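Local coordinates for molybdopterin-guanine dinucleotide biosynthesis adapter protein (PDB 1NP6) that binds GTP and hydrolyses it weakly, and may act as an adapter for efficient synthesis and use of the molybdopterin guanine dinucleotide cofactor, at residues F11-W14 with G18-T21; H136-A141 with A162-E167. All blocks are in the same frame, centred on the assembly; numbering follows the deposited sequence.

Contact 1 of 2, residues F11-W14 with G18-T21. With SO4 (sulfate ion), chain D.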
loop_
_atom_site.group_PDB
_atom_site.type_symbol
_atom_site.label_atom_id
_atom_site.label_comp_id
_atom_site.label_asym_id
_atom_site.label_seq_id
_atom_site.Cartn_x
_atom_site.Cartn_y
_atom_site.Cartn_z
ATOM N N PHE B 11 -20.047 6.993 2.857
ATOM C CA PHE B 11 -20.701 7.617 3.994
ATOM C C PHE B 11 -20.327 9.088 4.005
ATOM O O PHE B 11 -19.143 9.436 3.993
ATOM C CB PHE B 11 -20.277 6.931 5.309
ATOM C CG PHE B 11 -21.072 5.683 5.607
ATOM C CD1 PHE B 11 -20.737 4.480 5.013
ATOM C CD2 PHE B 11 -22.190 5.731 6.426
ATOM C CE1 PHE B 11 -21.489 3.342 5.237
ATOM C CE2 PHE B 11 -22.945 4.588 6.664
ATOM C CZ PHE B 11 -22.590 3.396 6.074
ATOM N N ALA B 12 -21.337 9.951 3.998
ATOM C CA ALA B 12 -21.090 11.371 3.859
ATOM C C ALA B 12 -21.757 12.177 4.956
ATOM O O ALA B 12 -22.909 11.924 5.309
ATOM C CB ALA B 12 -21.547 11.856 2.461
ATOM N N ALA B 13 -21.020 13.159 5.480
ATOM C CA ALA B 13 -21.499 14.071 6.516
ATOM C C ALA B 13 -20.595 15.297 6.652
ATOM O O ALA B 13 -19.401 15.243 6.324
ATOM C CB ALA B 13 -21.620 13.352 7.878
ATOM N N TRP B 14 -21.171 16.398 7.127
ATOM C CA TRP B 14 -20.397 17.570 7.547
ATOM C C TRP B 14 -19.436 17.170 8.658
ATOM O O TRP B 14 -19.776 16.335 9.495
ATOM C CB TRP B 14 -21.315 18.655 8.123
ATOM C CG TRP B 14 -22.331 19.262 7.184
ATOM C CD1 TRP B 14 -22.083 19.955 6.017
ATOM C CD2 TRP B 14 -23.755 19.260 7.352
ATOM N NE1 TRP B 14 -23.268 20.368 5.457
ATOM C CE2 TRP B 14 -24.311 19.957 6.247
ATOM C CE3 TRP B 14 -24.624 18.740 8.318
ATOM C CZ2 TRP B 14 -25.695 20.140 6.090
ATOM C CZ3 TRP B 14 -26.004 18.915 8.156
ATOM C CH2 TRP B 14 -26.520 19.612 7.048
ATOM N N GLY B 18 -20.050 12.804 12.942
ATOM C CA GLY B 18 -19.762 11.515 13.556
ATOM C C GLY B 18 -19.447 10.369 12.602
ATOM O O GLY B 18 -19.591 9.209 12.962
ATOM N N LYS B 19 -19.027 10.697 11.384
ATOM C CA LYS B 19 -18.620 9.717 10.371
ATOM C C LYS B 19 -17.606 8.627 10.813
ATOM O O LYS B 19 -17.912 7.428 10.733
ATOM C CB LYS B 19 -18.064 10.464 9.165
ATOM C CG LYS B 19 -18.744 10.128 7.890
ATOM C CD LYS B 19 -17.852 10.441 6.715
ATOM C CE LYS B 19 -17.957 11.892 6.317
ATOM N NZ LYS B 19 -16.671 12.623 6.541
ATOM N N THR B 20 -16.403 9.024 11.237
ATOM C CA THR B 20 -15.353 8.025 11.545
ATOM C C THR B 20 -15.721 7.149 12.761
ATOM O O THR B 20 -15.475 5.929 12.772
ATOM C CB THR B 20 -13.923 8.646 11.701
ATOM O OG1 THR B 20 -13.720 9.097 13.046
ATOM C CG2 THR B 20 -13.731 9.899 10.835
ATOM N N THR B 21 -16.339 7.781 13.753
ATOM C CA THR B 21 -16.861 7.109 14.942
ATOM C C THR B 21 -17.916 6.045 14.603
ATOM O O THR B 21 -17.927 4.958 15.186
ATOM C CB THR B 21 -17.439 8.173 15.910
ATOM O OG1 THR B 21 -16.364 8.790 16.625
ATOM C CG2 THR B 21 -18.323 7.561 17.002
HETATM S S SO4 D . -16.696 13.355 11.549
HETATM O O1 SO4 D . -15.935 12.118 11.466
HETATM O O2 SO4 D . -17.928 13.268 10.750
HETATM O O3 SO4 D . -17.042 13.565 12.946
HETATM O O4 SO4 D . -15.890 14.465 11.063
#
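The peptide plane joining Phe11 to Ala12 carries the aliphatic chain of Lys19 on one face: Lys19 CD stands above that plane, 3.2 Å from Phe11 O, and CG sits almost straight over the same oxygen at 4.0 Å. The strand itself is hydrogen-bonded on either side, Phe11 to Val106 of strand 103-107 and Ala12 to Ile117 and Leu119 of strand 116-120. Farther along, Lys19 CE comes within 3.4 Å of Ala13 N, and Ala13 CB points toward the lysine chain. A bend at chi3 (-84°) runs CD-CE along the strand past Ala12 and Ala13, and a second at chi4 turns NZ off it. The sulfate is held by backbone amides of the loop and helix start. Lys19 N donates to sulfate O2 at 2.9 Å, an oxygen that also accepts from Gly18 N, while Thr20 N reaches O1 with an N-H...O angle of 175°; Gly16 N adds another bond. Gly18, at the N-cap, has a positive phi at which a CB would collide with the preceding carbonyl O. This is the strand-loop-helix of a Walker A P-loop. An anion bound by these amides, with the Lys19 amine not bonded to it here, is consistent with a site for a GTP phosphate.

Contact 2 of 2, residues H136-A141 with A162-E167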
loop_
_atom_site.group_PDB
_atom_site.type_symbol
_atom_site.label_atom_id
_atom_site.label_comp_id
_atom_site.label_asym_id
_atom_site.label_seq_id
_atom_site.Cartn_x
_atom_site.Cartn_y
_atom_site.Cartn_z
ATOM N N HIS B 136 -27.596 9.896 -5.758
ATOM C CA HIS B 136 -26.827 8.746 -5.278
ATOM C C HIS B 136 -27.170 8.279 -3.861
ATOM O O HIS B 136 -26.726 7.211 -3.453
ATOM C CB HIS B 136 -25.334 9.052 -5.376
ATOM C CG HIS B 136 -24.841 9.158 -6.784
ATOM N ND1 HIS B 136 -24.094 10.225 -7.232
ATOM C CD2 HIS B 136 -25.002 8.335 -7.848
ATOM C CE1 HIS B 136 -23.809 10.052 -8.512
ATOM N NE2 HIS B 136 -24.349 8.915 -8.909
ATOM N N VAL B 137 -27.941 9.073 -3.118
ATOM C CA VAL B 137 -28.241 8.774 -1.708
ATOM C C VAL B 137 -29.289 7.655 -1.583
ATOM O O VAL B 137 -30.375 7.759 -2.148
ATOM C CB VAL B 137 -28.706 10.056 -0.948
ATOM C CG1 VAL B 137 -29.091 9.757 0.519
ATOM C CG2 VAL B 137 -27.645 11.128 -1.006
ATOM N N ILE B 138 -28.953 6.591 -0.852
ATOM C CA ILE B 138 -29.868 5.471 -0.631
ATOM C C ILE B 138 -30.560 5.516 0.745
ATOM O O ILE B 138 -31.531 4.778 0.989
ATOM C CB ILE B 138 -29.134 4.106 -0.856
ATOM C CG1 ILE B 138 -28.053 3.852 0.231
ATOM C CG2 ILE B 138 -28.545 4.055 -2.279
ATOM C CD1 ILE B 138 -27.453 2.429 0.209
ATOM N N ALA B 139 -30.062 6.385 1.629
ATOM C CA ALA B 139 -30.613 6.528 2.987
ATOM C C ALA B 139 -29.981 7.711 3.718
ATOM O O ALA B 139 -28.893 8.141 3.359
ATOM C CB ALA B 139 -30.366 5.256 3.766
ATOM N N VAL B 140 -30.679 8.235 4.729
ATOM C CA VAL B 140 -30.118 9.188 5.693
ATOM C C VAL B 140 -30.186 8.530 7.074
ATOM O O VAL B 140 -31.274 8.176 7.505
ATOM C CB VAL B 140 -30.927 10.505 5.741
ATOM C CG1 VAL B 140 -30.422 11.446 6.837
ATOM C CG2 VAL B 140 -30.894 11.244 4.370
ATOM N N ALA B 141 -29.040 8.353 7.739
ATOM C CA ALA B 141 -29.012 7.890 9.149
ATOM C C ALA B 141 -29.049 9.097 10.071
ATOM O O ALA B 141 -28.166 9.971 10.018
ATOM C CB ALA B 141 -27.777 7.050 9.414
ATOM N N ALA B 162 -26.297 -2.230 9.857
ATOM C CA ALA B 162 -25.644 -3.386 9.254
ATOM C C ALA B 162 -26.634 -4.257 8.458
ATOM O O ALA B 162 -26.275 -4.808 7.422
ATOM C CB ALA B 162 -24.900 -4.232 10.334
ATOM N N ASP B 163 -27.875 -4.349 8.930
ATOM C CA ASP B 163 -28.920 -5.094 8.239
ATOM C C ASP B 163 -29.272 -4.409 6.922
ATOM O O ASP B 163 -29.479 -5.080 5.914
ATOM C CB ASP B 163 -30.192 -5.204 9.089
ATOM C CG ASP B 163 -30.050 -6.182 10.257
ATOM O OD1 ASP B 163 -29.027 -6.885 10.350
ATOM O OD2 ASP B 163 -30.923 -6.308 11.129
ATOM N N PHE B 164 -29.351 -3.081 6.951
ATOM C CA PHE B 164 -29.747 -2.298 5.772
ATOM C C PHE B 164 -28.683 -2.381 4.667
ATOM O O PHE B 164 -29.008 -2.416 3.461
ATOM C CB PHE B 164 -30.039 -0.843 6.166
ATOM C CG PHE B 164 -30.341 0.059 4.994
ATOM C CD1 PHE B 164 -31.650 0.232 4.554
ATOM C CD2 PHE B 164 -29.309 0.726 4.333
ATOM C CE1 PHE B 164 -31.927 1.052 3.452
ATOM C CE2 PHE B 164 -29.580 1.544 3.237
ATOM C CZ PHE B 164 -30.897 1.708 2.809
ATOM N N VAL B 165 -27.418 -2.390 5.084
ATOM C CA VAL B 165 -26.299 -2.540 4.155
ATOM C C VAL B 165 -26.307 -3.937 3.518
ATOM O O VAL B 165 -26.228 -4.055 2.308
ATOM C CB VAL B 165 -24.925 -2.175 4.790
ATOM C CG1 VAL B 165 -23.750 -2.476 3.837
ATOM C CG2 VAL B 165 -24.880 -0.715 5.257
ATOM N N VAL B 166 -26.430 -5.005 4.296
ATOM C CA VAL B 166 -26.599 -6.341 3.668
ATOM C C VAL B 166 -27.717 -6.409 2.584
ATOM O O VAL B 166 -27.518 -6.947 1.481
ATOM C CB VAL B 166 -26.826 -7.454 4.716
ATOM C CG1 VAL B 166 -27.058 -8.813 4.029
ATOM C CG2 VAL B 166 -25.641 -7.536 5.643
ATOM N N GLU B 167 -28.879 -5.851 2.912
ATOM C CA GLU B 167 -30.041 -5.885 2.035
ATOM C C GLU B 167 -29.818 -5.103 0.737
ATOM O O GLU B 167 -30.281 -5.523 -0.314
ATOM C CB GLU B 167 -31.277 -5.378 2.775
ATOM C CG GLU B 167 -31.946 -6.471 3.588
ATOM C CD GLU B 167 -32.400 -5.998 4.952
ATOM O OE1 GLU B 167 -33.114 -4.973 5.019
ATOM O OE2 GLU B 167 -32.048 -6.653 5.955
#
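Phe164 lays the CE2-CZ side of its ring against Ile138 and Ala139, and those two ring atoms make all of its close approaches to the strand. Ile138 CD1 packs 3.8 Å from CE2, the two side chains meeting at a slant, while Ala139 CB lies 3.7 Å from CZ. At the ring edge, near its plane, Ile138 O comes within 3.6 Å of CZ, so the carbonyl faces the slightly positive rim of the ring. With CG anti to the backbone N (chi1 175°), Phe164 extends from the helix and spans a wide backbone gap: the CA atoms of Ala139 and Phe164 are 9.3 Å apart. A psi of -12° at Ile138 breaks the strand's alternation, which lets the successive Ile138 and Ala139 both point toward the helix. Were Phe164 cut back to an alanine, a gap is likely to open beside Ala139, and Ile138 CD1 would lose its aromatic neighbour. No hydrogen bond crosses here; the contact is apolar packing of helix on sheet. Phe164 and Ala139 also touch Ala151 and Leu153, and Ile138 leans on Ile117 of strand 116-120. Phe164 places helix 158-170 over strands 137-142 and 151-154, on the 151-154 side of the sheet.

In the fold
Both contacts join a helix to the same parallel sheet, but at different strands: contact 1 leaves from strand 8-12, contact 2 sits on strand 137-142, and strand 116-120 runs between them. That middle strand is the physical bridge, since its backbone bonds to Ala12 on the contact 1 side and to Ile138, Ala139 and Ala141 on the contact 2 side. The centres lie 14 Å apart and the nearest atoms about 5 Å, without touching. Contact 1 holds the sulfate and residues of the inferred GTP site; contact 2 lies away from it and packs helix 158-170, near the C-terminus, onto the sheet that carries the P-loop.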